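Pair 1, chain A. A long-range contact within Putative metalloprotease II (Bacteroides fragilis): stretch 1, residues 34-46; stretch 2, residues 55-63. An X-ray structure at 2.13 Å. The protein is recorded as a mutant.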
# COMPACT_ATOMS: atom_id res chain seq x y z
N VAL A 34 -5.07 10.54 -18.73
CA VAL A 34 -6.42 10.40 -18.17
C VAL A 34 -6.48 10.85 -16.71
O VAL A 34 -7.29 11.71 -16.34
CB VAL A 34 -6.92 8.94 -18.28
CG1 VAL A 34 -8.25 8.76 -17.56
CG2 VAL A 34 -7.04 8.52 -19.75
N LEU A 35 -5.61 10.27 -15.87
CA LEU A 35 -5.67 10.51 -14.43
C LEU A 35 -5.42 11.96 -14.02
O LEU A 35 -6.02 12.45 -13.07
CB LEU A 35 -4.68 9.60 -13.69
CG LEU A 35 -4.96 8.10 -13.80
CD1 LEU A 35 -3.96 7.27 -12.99
CD2 LEU A 35 -6.37 7.78 -13.37
N SER A 36 -4.54 12.66 -14.74
CA SER A 36 -4.20 14.03 -14.39
C SER A 36 -5.35 15.01 -14.60
O SER A 36 -5.30 16.15 -14.12
CB SER A 36 -2.98 14.50 -15.19
OG SER A 36 -3.28 14.54 -16.57
N LYS A 37 -6.40 14.59 -15.32
CA LYS A 37 -7.54 15.48 -15.57
C LYS A 37 -8.67 15.27 -14.56
O LYS A 37 -9.71 15.93 -14.63
CB LYS A 37 -8.08 15.27 -16.99
CG LYS A 37 -7.12 15.65 -18.10
CD LYS A 37 -7.69 15.28 -19.47
CE LYS A 37 -6.71 15.64 -20.59
NZ LYS A 37 -5.33 15.14 -20.26
N ILE A 38 -8.47 14.34 -13.63
CA ILE A 38 -9.51 13.99 -12.66
C ILE A 38 -9.24 14.63 -11.31
O ILE A 38 -8.24 14.31 -10.66
CB ILE A 38 -9.61 12.46 -12.51
CG1 ILE A 38 -9.99 11.83 -13.85
CG2 ILE A 38 -10.62 12.09 -11.44
CD1 ILE A 38 -9.84 10.32 -13.89
N SER A 39 -10.12 15.54 -10.88
CA SER A 39 -9.89 16.32 -9.66
C SER A 39 -11.02 16.26 -8.63
O SER A 39 -10.88 15.63 -7.59
CB SER A 39 -9.63 17.78 -10.01
OG SER A 39 -8.24 18.07 -10.06
N ASN A 40 -12.14 16.91 -8.93
CA ASN A 40 -13.21 17.02 -7.95
C ASN A 40 -14.39 16.12 -8.27
O ASN A 40 -15.01 15.55 -7.37
CB ASN A 40 -13.71 18.47 -7.86
CG ASN A 40 -12.62 19.45 -7.51
OD1 ASN A 40 -12.21 19.55 -6.35
ND2 ASN A 40 -12.15 20.19 -8.50
N THR A 41 -14.69 16.01 -9.55
CA THR A 41 -15.85 15.27 -10.01
C THR A 41 -15.50 13.86 -10.47
O THR A 41 -14.34 13.54 -10.74
CB THR A 41 -16.56 16.02 -11.15
OG1 THR A 41 -15.61 16.35 -12.17
CG2 THR A 41 -17.17 17.30 -10.62
N GLU A 42 -16.53 13.03 -10.54
CA GLU A 42 -16.44 11.69 -11.10
C GLU A 42 -16.22 11.74 -12.62
O GLU A 42 -16.89 12.50 -13.32
CB GLU A 42 -17.73 10.93 -10.77
CG GLU A 42 -17.84 9.52 -11.31
CD GLU A 42 -19.22 8.93 -11.09
OE1 GLU A 42 -19.68 8.90 -9.93
OE2 GLU A 42 -19.86 8.51 -12.08
N HIS A 43 -15.27 10.96 -13.11
CA HIS A 43 -15.05 10.84 -14.56
C HIS A 43 -15.38 9.43 -14.99
O HIS A 43 -15.08 8.47 -14.28
CB HIS A 43 -13.60 11.19 -14.95
CG HIS A 43 -13.30 12.65 -14.93
ND1 HIS A 43 -12.69 13.29 -15.99
CD2 HIS A 43 -13.51 13.61 -13.99
CE1 HIS A 43 -12.54 14.57 -15.71
NE2 HIS A 43 -13.03 14.79 -14.50
N THR A 44 -15.98 9.29 -16.16
CA THR A 44 -16.32 7.97 -16.65
C THR A 44 -15.37 7.61 -17.78
O THR A 44 -15.15 8.41 -18.70
CB THR A 44 -17.79 7.90 -17.13
OG1 THR A 44 -18.65 8.29 -16.05
CG2 THR A 44 -18.15 6.49 -17.56
N ILE A 45 -14.81 6.41 -17.69
CA ILE A 45 -13.80 5.96 -18.63
C ILE A 45 -14.23 4.69 -19.33
O ILE A 45 -14.69 3.75 -18.68
CB ILE A 45 -12.46 5.68 -17.92
CG1 ILE A 45 -12.03 6.88 -17.07
CG2 ILE A 45 -11.38 5.29 -18.93
CD1 ILE A 45 -10.94 6.55 -16.07
N MET A 46 -14.08 4.64 -20.65
CA MET A 46 -14.26 3.40 -21.37
C MET A 46 -12.94 2.66 -21.50
O MET A 46 -12.00 3.15 -22.11
CB MET A 46 -14.85 3.64 -22.75
CG MET A 46 -14.65 2.46 -23.66
SD MET A 46 -16.03 2.27 -24.76
CE MET A 46 -17.24 1.75 -23.56
N THR A 55 -17.31 0.31 -19.32
CA THR A 55 -17.14 1.61 -18.69
C THR A 55 -16.97 1.49 -17.18
O THR A 55 -17.52 0.59 -16.55
CB THR A 55 -18.33 2.54 -18.95
OG1 THR A 55 -19.53 1.93 -18.45
CG2 THR A 55 -18.47 2.80 -20.43
N THR A 56 -16.19 2.40 -16.62
CA THR A 56 -16.07 2.51 -15.18
C THR A 56 -15.99 3.99 -14.83
O THR A 56 -15.70 4.81 -15.69
CB THR A 56 -14.84 1.77 -14.63
OG1 THR A 56 -14.85 1.81 -13.20
CG2 THR A 56 -13.56 2.43 -15.14
N SER A 57 -16.28 4.32 -13.59
CA SER A 57 -16.13 5.70 -13.16
C SER A 57 -15.14 5.75 -12.00
O SER A 57 -15.10 4.84 -11.19
CB SER A 57 -17.47 6.30 -12.76
OG SER A 57 -17.85 5.86 -11.47
N ILE A 58 -14.32 6.80 -11.94
CA ILE A 58 -13.43 6.99 -10.80
C ILE A 58 -13.36 8.46 -10.41
O ILE A 58 -13.73 9.33 -11.20
CB ILE A 58 -11.99 6.49 -11.06
CG1 ILE A 58 -11.28 7.37 -12.08
CG2 ILE A 58 -11.97 5.03 -11.50
CD1 ILE A 58 -9.82 6.98 -12.28
N LYS A 59 -12.90 8.73 -9.19
CA LYS A 59 -12.62 10.10 -8.79
C LYS A 59 -11.41 10.13 -7.89
O LYS A 59 -11.00 9.10 -7.34
CB LYS A 59 -13.81 10.74 -8.09
CG LYS A 59 -14.16 10.10 -6.78
CD LYS A 59 -15.29 10.86 -6.08
CE LYS A 59 -16.50 11.03 -6.98
NZ LYS A 59 -17.65 11.66 -6.27
N ALA A 60 -10.84 11.32 -7.74
CA ALA A 60 -9.71 11.52 -6.85
C ALA A 60 -10.12 11.27 -5.41
O ALA A 60 -11.25 11.58 -5.01
CB ALA A 60 -9.16 12.93 -7.01
N ILE A 61 -9.21 10.72 -4.62
CA ILE A 61 -9.46 10.48 -3.19
C ILE A 61 -9.01 11.67 -2.37
O ILE A 61 -7.86 12.11 -2.49
CB ILE A 61 -8.72 9.22 -2.68
CG1 ILE A 61 -9.21 7.99 -3.44
CG2 ILE A 61 -8.95 9.05 -1.18
CD1 ILE A 61 -8.52 6.71 -3.01
N HIS A 62 -9.90 12.18 -1.53
CA HIS A 62 -9.58 13.34 -0.70
C HIS A 62 -9.29 12.92 0.74
O HIS A 62 -9.64 11.82 1.15
CB HIS A 62 -10.74 14.34 -0.75
CG HIS A 62 -11.11 14.76 -2.14
ND1 HIS A 62 -10.27 15.48 -2.95
CD2 HIS A 62 -12.23 14.53 -2.87
CE1 HIS A 62 -10.85 15.68 -4.12
NE2 HIS A 62 -12.05 15.12 -4.09
N GLY A 63 -8.62 13.78 1.50
CA GLY A 63 -8.29 13.47 2.88
C GLY A 63 -6.94 12.77 3.02
O GLY A 63 -6.53 12.43 4.13
O HOH W 1 -12.15 13.45 -8.68

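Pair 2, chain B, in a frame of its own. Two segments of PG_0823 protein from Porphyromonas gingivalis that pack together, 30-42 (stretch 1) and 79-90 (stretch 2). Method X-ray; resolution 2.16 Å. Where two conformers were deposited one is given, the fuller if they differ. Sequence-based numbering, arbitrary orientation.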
# COMPACT_ATOMS: atom_id res chain seq x y z
N ILE B 30 10.34 0.09 3.58
CA ILE B 30 11.72 -0.19 3.19
C ILE B 30 12.17 0.78 2.09
O ILE B 30 13.23 1.41 2.21
CB ILE B 30 11.91 -1.68 2.80
CG1 ILE B 30 11.87 -2.54 4.08
CG2 ILE B 30 13.22 -1.87 2.06
CD1 ILE B 30 11.51 -4.01 3.90
N ILE B 31 11.34 0.93 1.05
CA ILE B 31 11.64 1.82 -0.06
C ILE B 31 11.73 3.26 0.45
O ILE B 31 12.67 3.97 0.10
CB ILE B 31 10.61 1.66 -1.24
CG1 ILE B 31 10.72 0.24 -1.85
CG2 ILE B 31 10.84 2.70 -2.33
CD1 ILE B 31 9.65 -0.12 -2.87
N PHE B 32 10.79 3.65 1.32
CA PHE B 32 10.85 4.94 2.02
C PHE B 32 12.19 5.17 2.72
O PHE B 32 12.82 6.23 2.55
CB PHE B 32 9.67 5.09 3.01
CG PHE B 32 9.67 6.40 3.78
CD1 PHE B 32 9.66 7.64 3.11
CD2 PHE B 32 9.65 6.40 5.18
CE1 PHE B 32 9.64 8.85 3.81
CE2 PHE B 32 9.63 7.61 5.89
CZ PHE B 32 9.63 8.83 5.22
N GLN B 33 12.65 4.18 3.47
CA GLN B 33 13.90 4.30 4.23
C GLN B 33 15.16 4.34 3.36
O GLN B 33 16.03 5.19 3.56
CB GLN B 33 13.99 3.26 5.36
CG GLN B 33 13.15 3.63 6.58
CD GLN B 33 13.55 4.99 7.18
OE1 GLN B 33 14.69 5.44 7.04
NE2 GLN B 33 12.60 5.64 7.83
N ILE B 34 15.24 3.44 2.38
CA ILE B 34 16.33 3.52 1.40
C ILE B 34 16.35 4.91 0.74
O ILE B 34 17.37 5.61 0.80
CB ILE B 34 16.27 2.40 0.34
CG1 ILE B 34 16.40 1.02 1.01
CG2 ILE B 34 17.39 2.59 -0.68
CD1 ILE B 34 15.95 -0.15 0.10
N ASN B 35 15.23 5.31 0.14
CA ASN B 35 15.09 6.63 -0.48
C ASN B 35 16.18 6.84 -1.55
O ASN B 35 16.40 5.97 -2.40
CB ASN B 35 15.13 7.73 0.60
CG ASN B 35 14.06 8.81 0.40
OD1 ASN B 35 12.96 8.76 0.99
ND2 ASN B 35 14.37 9.80 -0.44
N ARG B 36 16.87 7.97 -1.49
CA ARG B 36 17.81 8.38 -2.53
C ARG B 36 19.25 8.27 -2.07
O ARG B 36 20.12 9.01 -2.53
CB ARG B 36 17.52 9.81 -2.96
CG ARG B 36 16.20 9.96 -3.66
CD ARG B 36 15.92 11.41 -3.97
NE ARG B 36 14.48 11.60 -4.10
CZ ARG B 36 13.81 11.41 -5.23
NH1 ARG B 36 14.45 11.05 -6.34
NH2 ARG B 36 12.49 11.59 -5.24
N ARG B 37 19.49 7.35 -1.16
CA ARG B 37 20.82 7.17 -0.61
C ARG B 37 21.20 5.69 -0.56
O ARG B 37 20.43 4.82 -0.97
CB ARG B 37 20.94 7.84 0.77
CG ARG B 37 19.83 7.59 1.76
CD ARG B 37 19.97 6.28 2.49
NE ARG B 37 18.82 6.05 3.37
CZ ARG B 37 18.79 6.35 4.66
NH1 ARG B 37 19.85 6.88 5.26
NH2 ARG B 37 17.69 6.12 5.37
N ILE B 38 22.42 5.45 -0.10
CA ILE B 38 22.94 4.11 0.09
C ILE B 38 22.83 3.80 1.57
O ILE B 38 23.27 4.58 2.43
CB ILE B 38 24.43 4.02 -0.31
CG1 ILE B 38 24.71 4.78 -1.63
CG2 ILE B 38 24.92 2.57 -0.31
CD1 ILE B 38 24.22 4.09 -2.90
N ILE B 39 22.24 2.66 1.87
CA ILE B 39 22.03 2.27 3.26
C ILE B 39 22.49 0.83 3.49
O ILE B 39 22.15 -0.09 2.73
CB ILE B 39 20.56 2.50 3.71
CG1 ILE B 39 20.40 2.30 5.22
CG2 ILE B 39 19.57 1.65 2.89
CD1 ILE B 39 19.12 2.92 5.81
N ARG B 40 23.31 0.66 4.53
CA ARG B 40 23.72 -0.65 5.02
C ARG B 40 22.53 -1.39 5.59
O ARG B 40 21.64 -0.77 6.16
CB ARG B 40 24.79 -0.51 6.10
CG ARG B 40 26.22 -0.83 5.66
CD ARG B 40 27.00 -1.52 6.78
NE ARG B 40 26.41 -2.81 7.16
CZ ARG B 40 25.71 -3.02 8.27
NH1 ARG B 40 25.53 -2.05 9.15
NH2 ARG B 40 25.20 -4.22 8.51
N TYR B 41 22.52 -2.71 5.43
CA TYR B 41 21.49 -3.57 6.03
C TYR B 41 21.16 -3.21 7.49
O TYR B 41 19.99 -3.09 7.85
CB TYR B 41 21.95 -5.04 5.99
CG TYR B 41 21.02 -5.97 6.73
CD1 TYR B 41 19.94 -6.56 6.08
CD2 TYR B 41 21.20 -6.22 8.09
CE1 TYR B 41 19.07 -7.40 6.76
CE2 TYR B 41 20.34 -7.06 8.78
CZ TYR B 41 19.28 -7.64 8.11
OH TYR B 41 18.42 -8.47 8.77
N GLY B 42 22.20 -3.07 8.31
CA GLY B 42 22.04 -2.81 9.74
C GLY B 42 21.38 -1.47 10.04
O GLY B 42 20.57 -1.38 10.95
N PRO B 79 32.50 -7.74 6.72
CA PRO B 79 31.75 -7.65 5.47
C PRO B 79 30.44 -6.86 5.62
O PRO B 79 29.94 -6.67 6.74
CB PRO B 79 31.46 -9.12 5.14
CG PRO B 79 31.34 -9.77 6.48
CD PRO B 79 32.23 -9.01 7.44
N ARG B 80 29.90 -6.39 4.50
CA ARG B 80 28.67 -5.60 4.52
C ARG B 80 27.86 -5.69 3.21
O ARG B 80 28.43 -5.87 2.13
CB ARG B 80 28.97 -4.14 4.87
CG ARG B 80 29.68 -3.36 3.77
CD ARG B 80 29.59 -1.86 3.99
NE ARG B 80 30.80 -1.36 4.64
CZ ARG B 80 31.85 -0.87 3.98
NH1 ARG B 80 31.83 -0.80 2.65
NH2 ARG B 80 32.91 -0.44 4.65
N VAL B 81 26.53 -5.57 3.34
CA VAL B 81 25.64 -5.34 2.19
C VAL B 81 25.12 -3.91 2.19
O VAL B 81 24.70 -3.39 3.23
CB VAL B 81 24.39 -6.28 2.15
CG1 VAL B 81 24.60 -7.42 1.16
CG2 VAL B 81 23.98 -6.77 3.54
N GLU B 82 25.16 -3.28 1.02
CA GLU B 82 24.57 -1.96 0.84
C GLU B 82 23.43 -2.06 -0.16
O GLU B 82 23.53 -2.80 -1.14
CB GLU B 82 25.61 -0.95 0.37
CG GLU B 82 26.42 -0.40 1.53
CD GLU B 82 27.57 0.51 1.12
OE1 GLU B 82 27.71 0.86 -0.08
OE2 GLU B 82 28.35 0.88 2.03
N TYR B 83 22.35 -1.33 0.12
CA TYR B 83 21.19 -1.27 -0.76
C TYR B 83 20.91 0.16 -1.23
O TYR B 83 21.08 1.12 -0.48
CB TYR B 83 19.95 -1.83 -0.06
CG TYR B 83 20.01 -3.32 0.20
CD1 TYR B 83 19.62 -4.23 -0.78
CD2 TYR B 83 20.47 -3.83 1.43
CE1 TYR B 83 19.68 -5.61 -0.55
CE2 TYR B 83 20.53 -5.19 1.66
CZ TYR B 83 20.13 -6.08 0.68
OH TYR B 83 20.19 -7.45 0.91
N SER B 84 20.49 0.27 -2.48
CA SER B 84 20.01 1.54 -3.04
C SER B 84 18.85 1.27 -3.97
O SER B 84 18.62 0.12 -4.35
CB SER B 84 21.12 2.27 -3.79
OG SER B 84 21.68 1.43 -4.78
N LEU B 85 18.12 2.32 -4.33
CA LEU B 85 17.01 2.15 -5.25
C LEU B 85 17.52 2.13 -6.69
O LEU B 85 18.43 2.89 -7.04
CB LEU B 85 15.95 3.27 -5.09
CG LEU B 85 15.14 3.37 -3.78
CD1 LEU B 85 13.98 4.37 -3.92
CD2 LEU B 85 14.62 2.01 -3.26
N THR B 86 16.93 1.25 -7.50
CA THR B 86 17.04 1.31 -8.95
C THR B 86 16.22 2.49 -9.51
O THR B 86 15.44 3.11 -8.78
CB THR B 86 16.57 -0.01 -9.61
OG1 THR B 86 15.20 -0.27 -9.30
CG2 THR B 86 17.43 -1.19 -9.15
N PRO B 87 16.44 2.85 -10.80
CA PRO B 87 15.56 3.84 -11.43
C PRO B 87 14.07 3.46 -11.38
O PRO B 87 13.22 4.34 -11.24
CB PRO B 87 16.09 3.92 -12.87
CG PRO B 87 17.57 3.53 -12.73
CD PRO B 87 17.53 2.43 -11.70
N LEU B 88 13.77 2.16 -11.47
CA LEU B 88 12.39 1.68 -11.27
C LEU B 88 11.90 1.95 -9.84
O LEU B 88 10.83 2.51 -9.64
CB LEU B 88 12.27 0.19 -11.62
CG LEU B 88 10.85 -0.41 -11.55
CD1 LEU B 88 9.90 0.25 -12.54
CD2 LEU B 88 10.94 -1.92 -11.81
N GLY B 89 12.71 1.56 -8.85
CA GLY B 89 12.38 1.76 -7.44
C GLY B 89 12.20 3.23 -7.13
O GLY B 89 11.38 3.61 -6.27
N GLU B 90 12.95 4.08 -7.82
CA GLU B 90 12.82 5.51 -7.64
C GLU B 90 11.42 6.01 -8.09
O GLU B 90 10.94 7.01 -7.58
CB GLU B 90 13.96 6.29 -8.32
CG GLU B 90 15.32 6.27 -7.56
CD GLU B 90 16.48 6.92 -8.35
OE1 GLU B 90 17.60 6.35 -8.36
OE2 GLU B 90 16.29 7.99 -8.97
O HOH W 2 18.78 5.01 -3.17
O HOH W 3 25.72 -5.44 6.45

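The sharpest difference lies where the first segment leaves the shared ladder: in pair 1 Ile A45 continues the strand, whereas its counterpart in pair 2, Tyr B41, begins a helix. Ile A45 therefore makes a two-way antiparallel bridge with Thr A56, its N donating to Thr A56 O (2.7 Å) and its O accepting from Thr A56 N (2.9 Å), and Met A46 with Thr A55 extends the ladder one step further. Tyr B41 keeps one of these bonds, N to Val B81 O at 3.2 Å, before the chain turns away; Arg B40 occupies the N-cap position.

Up to that point the backbones agree closely: 14 central residues superpose with an RMSD of 0.7 Å. In each pair a loop leads into a short strand that runs antiparallel to the strand of the second segment, and the central rung is a hydrogen-bonded pair, His A43 with Ile A58 and Ile B39 with Tyr B83. His A43 N reaches Ile A58 O at 2.9 Å and Ile A58 N reaches His A43 O at 3.0 Å; the matching bonds are Ile B39 N to Tyr B83 O (3.0 Å) and Tyr B83 N to Ile B39 O (2.9 Å). The next rung, Thr A44 with Ser A57 or Arg B40 with Glu B82, is a non-hydrogen-bonded pair in both.

A bridging water recurs between the loop that precedes the first strand and the far end of the second. In pair 1 it accepts from Ala A60 N (2.7 Å) and donates to Thr A41 O (3.0 Å) and, weakly, to Ser A39 O (2.7 Å). In pair 2 it accepts from Leu B85 N (3.0 Å) and donates to Asn B35 O (2.7 Å) and Arg B37 O (2.8 Å). These are matching positions, so in each pair one water joins an amide N to two carbonyl O atoms that lie too far from it for a direct bond.

Beside it, Ile A38 and Ile B34 coincide, both pointing toward the partner with chi1 m and chi2 t, but the apolar contacts around them differ. In pair 1 the filling comes from Ile A58, whose CD1 meets Leu A35 CD2 and Ile A38 CD1, each at 3.7 Å, and Ile A45 CD1 at 4.0 Å. In pair 2 Tyr B83, which matches Ile A58, places its CB 4.3 Å from Ile B34 CD1, while Leu B85, at the position matched by the smaller Ala A60, places CD2 3.8 Å from Ile B34 CG2 and CD1 3.9 Å from Ile B31 CG2. Apolar contact that centres on Ile A58 in pair 1 is shared in pair 2 between Tyr B83 and Leu B85, two residues further on.

The side chains of the non-hydrogen-bonded rung also differ in size. Thr A44 and Ser A57 are short, with Thr A44 OG1 4.0 Å from Ser A57 CB; Arg B40 and Glu B82 are long and touch through their aliphatic parts, Arg B40 CG to Glu B82 CG at 4.2 Å. Arg B40 also brings NE to 3.7 Å from Arg B80 CB, and its NH2 donates to a second water that accepts from Val B81 N, at 2.4 and 3.2 Å respectively. Buried area is nevertheless similar, 729 Å² in pair 1 and 754 Å² in pair 2.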